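PGRP domain of peptidoglycan recognition protein 3 (Branchiostoma belcheri tsingtauense, PDB 4ZXM) probably hydrolyses the amide link between N-acetylmuramoyl and L-alanine in peptidoglycan, as an amidase-type peptidoglycan recognition protein. Local coordinates at residues Arg104-Asn109 / Tyr145-Arg150; Val120-Ala125 / Ala178-Val183; Gly230-Gly235 / Asp247-Gly252. All coordinates share one frame; numbering follows the deposited sequence.

Contact 1 of 3, residues Arg104-Asn109 / Tyr145-Arg150; sequences RATNYN and YHMDGR
Two torsions set up the meeting of R104 with M147 and D148: the arginine starts with CG flanked by both main-chain neighbours of its CA (chi1 60°) and then runs extended from CG to NE, whereas M147 is bent at its thioether (chi3 -98°). The chains approach from opposite directions. The methyl CE of M147 meets the guanidinium at its edge, 3.3 Å from NE of R104, and lies 3.6 Å from CG of R104. CG2 of T106 packs crosswise on the same methyl, 3.9 Å from CE of M147. The segments join the loop between helix 98-101 and strand 116-123 to the C-terminal end of helix 132-149, on the surface of the amidase-type PGRP domain. At the exposed margin, NH1 of R104 donates to OD1 of D148 at 3.0 Å in a salt bridge, with N-H...O at 165°. The oxygen lies near the guanidinium plane but is approached from above the carboxylate, the two planes being nearly perpendicular. A leucine in place of R104 would probably leave the D148 carboxylate without its salt-bridge mate and take away the NE side of the cover over the M147 methyl. Further up the same helix, Q143 OE1 accepts from the backbone N of R104, fixing the root of the arginine.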
# COMPACT_ATOMS: atom_id res chain seq x y z
N ARG A 104 -8.97 -6.91 12.79
CA ARG A 104 -8.97 -7.52 14.11
C ARG A 104 -7.86 -6.88 14.94
O ARG A 104 -7.04 -6.13 14.41
CB ARG A 104 -8.84 -9.04 14.04
CG ARG A 104 -7.60 -9.58 13.37
CD ARG A 104 -7.64 -11.09 13.46
NE ARG A 104 -6.54 -11.70 12.73
CZ ARG A 104 -6.29 -13.01 12.71
NH1 ARG A 104 -5.26 -13.45 12.03
NH2 ARG A 104 -7.06 -13.86 13.36
N ALA A 105 -7.87 -7.16 16.24
CA ALA A 105 -7.03 -6.43 17.19
C ALA A 105 -5.57 -6.81 17.02
O ALA A 105 -5.23 -7.99 17.00
CB ALA A 105 -7.49 -6.70 18.62
N THR A 106 -4.71 -5.81 16.89
CA THR A 106 -3.28 -6.02 16.73
C THR A 106 -2.53 -5.24 17.79
O THR A 106 -3.10 -4.39 18.47
CB THR A 106 -2.78 -5.60 15.33
OG1 THR A 106 -2.93 -4.19 15.17
CG2 THR A 106 -3.56 -6.32 14.24
N ASN A 107 -1.25 -5.55 17.95
CA ASN A 107 -0.42 -4.78 18.84
C ASN A 107 1.01 -4.72 18.31
O ASN A 107 1.97 -5.05 19.01
CB ASN A 107 -0.48 -5.35 20.26
CG ASN A 107 -0.39 -4.26 21.31
OD1 ASN A 107 -1.19 -3.32 21.31
ND2 ASN A 107 0.59 -4.37 22.21
N TYR A 108 1.13 -4.32 17.05
CA TYR A 108 2.43 -4.14 16.44
C TYR A 108 2.87 -2.71 16.69
O TYR A 108 2.20 -1.78 16.27
CB TYR A 108 2.38 -4.42 14.94
CG TYR A 108 3.74 -4.33 14.28
CD1 TYR A 108 4.73 -5.28 14.55
CD2 TYR A 108 4.04 -3.30 13.39
CE1 TYR A 108 5.97 -5.21 13.94
CE2 TYR A 108 5.28 -3.22 12.79
CZ TYR A 108 6.24 -4.18 13.06
OH TYR A 108 7.48 -4.11 12.47
N ASN A 109 3.99 -2.54 17.38
CA ASN A 109 4.42 -1.21 17.80
C ASN A 109 5.90 -0.93 17.53
O ASN A 109 6.65 -0.57 18.43
CB ASN A 109 4.03 -1.00 19.27
CG ASN A 109 2.52 -1.06 19.47
OD1 ASN A 109 1.77 -0.30 18.86
ND2 ASN A 109 2.07 -1.96 20.34
N TYR A 145 -4.53 -13.88 6.11
CA TYR A 145 -3.44 -14.60 5.47
C TYR A 145 -2.10 -14.22 6.10
O TYR A 145 -1.31 -15.10 6.45
CB TYR A 145 -3.42 -14.33 3.96
CG TYR A 145 -2.18 -14.84 3.24
CD1 TYR A 145 -1.81 -16.19 3.32
CD2 TYR A 145 -1.38 -13.98 2.49
CE1 TYR A 145 -0.68 -16.66 2.66
CE2 TYR A 145 -0.25 -14.44 1.83
CZ TYR A 145 0.10 -15.78 1.91
OH TYR A 145 1.23 -16.22 1.24
N HIS A 146 -1.86 -12.93 6.29
CA HIS A 146 -0.57 -12.48 6.81
C HIS A 146 -0.32 -12.86 8.25
O HIS A 146 0.81 -13.14 8.62
CB HIS A 146 -0.45 -10.97 6.68
CG HIS A 146 -0.13 -10.52 5.29
ND1 HIS A 146 -0.22 -9.21 4.90
CD2 HIS A 146 0.26 -11.21 4.20
CE1 HIS A 146 0.12 -9.10 3.63
NE2 HIS A 146 0.41 -10.31 3.18
N MET A 147 -1.37 -12.86 9.05
CA MET A 147 -1.21 -13.10 10.47
C MET A 147 -1.33 -14.58 10.80
O MET A 147 -0.49 -15.12 11.51
CB MET A 147 -2.23 -12.30 11.26
CG MET A 147 -2.00 -10.80 11.21
SD MET A 147 -2.73 -10.02 12.66
CE MET A 147 -4.26 -9.46 11.98
N ASP A 148 -2.37 -15.23 10.28
CA ASP A 148 -2.56 -16.67 10.50
C ASP A 148 -1.67 -17.51 9.60
O ASP A 148 -1.08 -18.49 10.05
CB ASP A 148 -4.01 -17.08 10.26
CG ASP A 148 -4.96 -16.53 11.29
OD1 ASP A 148 -4.54 -16.30 12.45
OD2 ASP A 148 -6.14 -16.32 10.92
N GLY A 149 -1.60 -17.15 8.32
CA GLY A 149 -0.78 -17.88 7.36
C GLY A 149 0.71 -17.68 7.54
O GLY A 149 1.46 -18.65 7.58
N ARG A 150 1.16 -16.44 7.63
CA ARG A 150 2.59 -16.15 7.65
C ARG A 150 3.13 -15.74 9.00
O ARG A 150 4.34 -15.58 9.15
CB ARG A 150 2.92 -15.07 6.62
CG ARG A 150 2.60 -15.52 5.21
CD ARG A 150 3.66 -15.11 4.21
NE ARG A 150 3.33 -13.83 3.58
CZ ARG A 150 3.78 -13.43 2.39
NH1 ARG A 150 4.59 -14.20 1.67
NH2 ARG A 150 3.41 -12.25 1.90

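Contact 2 of 3, residues Val120-Ala125 / Ala178-Val183; sequences VIHHSA and AHALNV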
# COMPACT_ATOMS: atom_id res chain seq x y z
N VAL A 120 7.03 2.74 -1.69
CA VAL A 120 7.05 1.55 -2.53
C VAL A 120 5.64 1.18 -2.92
O VAL A 120 4.74 1.22 -2.09
CB VAL A 120 7.68 0.36 -1.81
CG1 VAL A 120 7.76 -0.84 -2.74
CG2 VAL A 120 9.06 0.74 -1.28
N ILE A 121 5.44 0.80 -4.18
CA ILE A 121 4.13 0.36 -4.63
C ILE A 121 4.13 -1.14 -4.88
O ILE A 121 5.02 -1.68 -5.53
CB ILE A 121 3.69 1.15 -5.85
CG1 ILE A 121 3.37 2.57 -5.39
CG2 ILE A 121 2.46 0.52 -6.50
CD1 ILE A 121 3.22 3.54 -6.53
N HIS A 122 3.11 -1.79 -4.33
CA HIS A 122 2.94 -3.23 -4.42
C HIS A 122 1.62 -3.54 -5.10
O HIS A 122 0.84 -2.64 -5.39
CB HIS A 122 2.89 -3.84 -3.02
CG HIS A 122 4.12 -3.62 -2.22
ND1 HIS A 122 5.13 -4.56 -2.15
CD2 HIS A 122 4.52 -2.58 -1.46
CE1 HIS A 122 6.10 -4.10 -1.38
NE2 HIS A 122 5.75 -2.90 -0.94
N HIS A 123 1.39 -4.82 -5.33
CA HIS A 123 0.06 -5.32 -5.68
C HIS A 123 -0.14 -6.65 -4.97
O HIS A 123 0.82 -7.37 -4.69
CB HIS A 123 -0.14 -5.41 -7.20
CG HIS A 123 0.48 -6.61 -7.85
ND1 HIS A 123 1.79 -7.00 -7.63
CD2 HIS A 123 -0.02 -7.47 -8.77
CE1 HIS A 123 2.05 -8.08 -8.35
NE2 HIS A 123 0.98 -8.38 -9.06
N SER A 124 -1.38 -6.95 -4.63
CA SER A 124 -1.70 -8.15 -3.87
C SER A 124 -1.49 -9.41 -4.69
O SER A 124 -1.40 -10.50 -4.14
CB SER A 124 -3.14 -8.08 -3.37
OG SER A 124 -4.05 -7.96 -4.45
N ALA A 125 -1.43 -9.27 -6.02
CA ALA A 125 -1.37 -10.41 -6.92
C ALA A 125 -2.54 -11.34 -6.60
O ALA A 125 -2.38 -12.55 -6.50
CB ALA A 125 -0.02 -11.12 -6.80
N ALA A 178 6.11 -5.15 6.88
CA ALA A 178 6.88 -6.38 6.68
C ALA A 178 7.15 -6.61 5.18
O ALA A 178 8.03 -7.40 4.80
CB ALA A 178 6.13 -7.57 7.25
N HIS A 179 6.41 -5.86 4.36
CA HIS A 179 6.32 -6.03 2.90
C HIS A 179 7.63 -6.15 2.08
O HIS A 179 7.85 -7.17 1.43
CB HIS A 179 5.42 -4.92 2.29
CG HIS A 179 5.82 -3.51 2.66
ND1 HIS A 179 6.79 -2.81 1.98
CD2 HIS A 179 5.35 -2.67 3.62
CE1 HIS A 179 6.92 -1.61 2.52
NE2 HIS A 179 6.07 -1.50 3.51
N ALA A 180 8.48 -5.12 2.12
CA ALA A 180 9.66 -5.02 1.25
C ALA A 180 10.92 -5.04 2.10
O ALA A 180 11.00 -4.32 3.08
CB ALA A 180 9.62 -3.76 0.40
N LEU A 181 11.90 -5.84 1.70
CA LEU A 181 13.11 -6.02 2.50
C LEU A 181 14.32 -5.43 1.76
O LEU A 181 14.38 -5.51 0.53
CB LEU A 181 13.34 -7.52 2.76
CG LEU A 181 12.26 -8.33 3.50
CD1 LEU A 181 12.55 -9.82 3.33
CD2 LEU A 181 12.16 -7.97 4.98
N ASN A 182 15.26 -4.78 2.46
CA ASN A 182 15.07 -4.24 3.81
C ASN A 182 14.84 -2.75 3.68
O ASN A 182 15.56 -1.93 4.25
CB ASN A 182 16.29 -4.51 4.71
CG ASN A 182 16.32 -5.93 5.24
OD1 ASN A 182 15.29 -6.60 5.33
ND2 ASN A 182 17.51 -6.38 5.62
N VAL A 183 13.82 -2.42 2.89
CA VAL A 183 13.37 -1.06 2.72
C VAL A 183 12.12 -0.81 3.57
O VAL A 183 11.65 0.32 3.68
CB VAL A 183 13.18 -0.75 1.21
CG1 VAL A 183 12.45 0.56 0.98
CG2 VAL A 183 14.55 -0.73 0.54
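H122 and H179 form the dense end of this contact, with their rings meeting obliquely: the centroids are 4.8 Å apart and the planes are inclined at 70°. The nearest atoms are NE2 of H122 and ND1 of H179, at 3.1 Å. CE1 of H122 also lies 3.8 Å from CB of H179, which shows that the first carbon of the H179 side chain, and not its ring alone, rests against the partner. A180 approaches differently. Its CB sits at the edge of the H122 ring, close to the ring plane and 4.0 Å from CE1, so H122 is touched by two neighbouring residues of one loop. The ring of H122 reaches this loop through a chi1 of -61°, which swings CG to the side opposite its own carbonyl carbon.

Strand 116-123, which carries H122, is an inner strand of the mixed sheet of the PGRP amidase fold, flanked by strands 187-192 and 226-230. H122 and H231, whose rings meet, appear to occupy positions that hold zinc in amidase PGRPs, consistent with a metal site here, and the ring of Y157 also lies against H122.

Toward V183 the contact thins to a single apolar pair, CG2 of V120 against CG1 of V183 at 4.1 Å. V120 is buried, but V183 is partly exposed, and the intervening L181 and N182 are exposed, N182 being poorly ordered. The loop is tied at its base by N184, whose side chain accepts from A180 N through OD1 and donates to A178 O through ND2. Where the chain turns into strand 187-192, the hydroxyl of S187 is hydrogen-bonded to V183 O.

Contact 3 of 3, residues Gly230-Gly235 / Asp247-Gly252; sequences GHRDVG and DIKSWG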
# COMPACT_ATOMS: atom_id res chain seq x y z
N GLY A 230 8.60 0.77 -7.58
CA GLY A 230 7.77 -0.42 -7.62
C GLY A 230 8.44 -1.46 -6.74
O GLY A 230 9.61 -1.31 -6.40
N HIS A 231 7.72 -2.51 -6.37
CA HIS A 231 8.28 -3.56 -5.53
C HIS A 231 9.43 -4.32 -6.20
O HIS A 231 10.38 -4.73 -5.52
CB HIS A 231 7.20 -4.53 -5.07
CG HIS A 231 7.69 -5.56 -4.10
ND1 HIS A 231 7.21 -6.86 -4.09
CD2 HIS A 231 8.62 -5.50 -3.13
CE1 HIS A 231 7.83 -7.54 -3.14
NE2 HIS A 231 8.69 -6.74 -2.54
N ARG A 232 9.36 -4.50 -7.52
CA ARG A 232 10.47 -5.14 -8.24
C ARG A 232 11.74 -4.27 -8.25
O ARG A 232 12.85 -4.81 -8.22
CB ARG A 232 10.05 -5.50 -9.67
CG ARG A 232 10.09 -4.33 -10.63
CD ARG A 232 9.45 -4.69 -11.97
NE ARG A 232 9.28 -3.51 -12.83
CZ ARG A 232 8.51 -2.46 -12.52
NH1 ARG A 232 7.86 -2.40 -11.36
NH2 ARG A 232 8.42 -1.43 -13.37
N ASP A 233 11.58 -2.94 -8.30
CA ASP A 233 12.72 -1.99 -8.35
C ASP A 233 13.61 -2.10 -7.12
O ASP A 233 14.83 -2.19 -7.22
CB ASP A 233 12.23 -0.53 -8.42
CG ASP A 233 11.53 -0.17 -9.72
OD1 ASP A 233 11.17 -1.07 -10.51
OD2 ASP A 233 11.31 1.05 -9.95
N VAL A 234 12.97 -2.05 -5.96
CA VAL A 234 13.65 -1.93 -4.67
C VAL A 234 14.48 -3.17 -4.28
O VAL A 234 15.66 -3.03 -3.96
CB VAL A 234 12.67 -1.51 -3.54
CG1 VAL A 234 11.54 -2.52 -3.33
CG2 VAL A 234 13.41 -1.30 -2.23
N GLY A 235 13.88 -4.36 -4.33
CA GLY A 235 14.52 -5.58 -3.83
C GLY A 235 14.82 -6.59 -4.92
O GLY A 235 14.45 -6.39 -6.08
N ASP A 247 2.63 1.93 -15.23
CA ASP A 247 2.00 3.20 -14.96
C ASP A 247 2.81 4.07 -14.01
O ASP A 247 2.96 5.27 -14.24
CB ASP A 247 0.60 3.01 -14.39
CG ASP A 247 -0.26 4.24 -14.55
OD1 ASP A 247 -0.84 4.42 -15.64
OD2 ASP A 247 -0.35 5.04 -13.59
N ILE A 248 3.34 3.47 -12.95
CA ILE A 248 4.02 4.27 -11.93
C ILE A 248 5.27 4.99 -12.46
O ILE A 248 5.81 5.86 -11.78
CB ILE A 248 4.37 3.48 -10.65
CG1 ILE A 248 5.45 2.44 -10.92
CG2 ILE A 248 3.11 2.85 -10.07
CD1 ILE A 248 5.91 1.72 -9.68
N LYS A 249 5.70 4.63 -13.67
CA LYS A 249 6.82 5.31 -14.31
C LYS A 249 6.49 6.78 -14.62
O LYS A 249 7.33 7.66 -14.48
CB LYS A 249 7.20 4.59 -15.61
CG LYS A 249 7.48 3.10 -15.47
CD LYS A 249 8.96 2.77 -15.61
CE LYS A 249 9.17 1.29 -15.90
NZ LYS A 249 8.46 0.85 -17.13
N SER A 250 5.25 7.02 -15.04
CA SER A 250 4.78 8.37 -15.34
C SER A 250 4.43 9.20 -14.09
O SER A 250 4.14 10.39 -14.21
CB SER A 250 3.55 8.29 -16.25
OG SER A 250 2.53 7.51 -15.66
N TRP A 251 4.46 8.60 -12.91
CA TRP A 251 4.15 9.33 -11.67
C TRP A 251 5.34 10.16 -11.29
O TRP A 251 6.49 9.78 -11.56
CB TRP A 251 3.89 8.38 -10.53
CG TRP A 251 2.71 7.54 -10.70
CD1 TRP A 251 2.06 7.25 -11.87
CD2 TRP A 251 2.03 6.82 -9.68
NE1 TRP A 251 1.01 6.41 -11.63
CE2 TRP A 251 0.97 6.13 -10.29
CE3 TRP A 251 2.21 6.70 -8.30
CZ2 TRP A 251 0.09 5.32 -9.56
CZ3 TRP A 251 1.32 5.91 -7.57
CH2 TRP A 251 0.29 5.23 -8.20
N GLY A 252 5.08 11.28 -10.64
CA GLY A 252 6.15 12.15 -10.17
C GLY A 252 7.11 11.40 -9.25
O GLY A 252 6.70 10.52 -8.48
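The inner part of the contact is I248 laid against the backbone of G230: its terminal methyl CD1 is 3.5 Å from CA of G230. The chi1 of I248, at 69°, tucks CG1 over its own main chain, and the extended second torsion carries CD1 on to the glycine. Nearer the solvent, the alkyl CE of K249 meets the R232 guanidinium at its edge, 3.8 Å from NH2, the two side chains crossing at about a right angle.

In the next shell, W251 backs I248: CG2 of the isoleucine lies 3.8 Å above the centre of the indole face. That ring is fixed in turn by D247, whose OD2 accepts from NE1 of W251 at 2.8 Å with an N-H...O angle of 162°. D247 O also takes bonds from both N and OG of S250, the hydroxyl at 2.7 Å, so one residue holds the turn and the indole together. K210 adds a cation-pi contact to W251.

These pieces join the short helix 231-234, which follows directly on edge strand 226-230 and has G230 at its N-cap, to the chain leaving helix 243-247 near the C-terminus of the domain. I121 of the neighbouring strand 116-123 adds to the apolar surroundings of I248 and W251.

The polar margin carries like charges, NH2 of R232 and NZ of K249 lying 4.4 Å apart. With these at the edge and no polar bond between the segments, cohesion across the interface probably rests mainly on I248 against G230.

Contact 1 is a surface contact, contact 2 is buried near the centre of the chain and contact 3 is partly buried. Only contact 1 has a salt bridge between its segments; contact 2 relies on oblique rings and methyl groups, contact 3 on apolar packing with like charges at its margin. Contacts 2 and 3 form one continuous region, their centres about 11 Å apart: I121 and H122 are the strand residues that bridge them, and V183 of the loop packs on V234. Contact 1 lies across the chain's centre from contact 3, about 27 Å between centres, and is linked to contact 2 through sequence, helix 132-149 following strand 116-123.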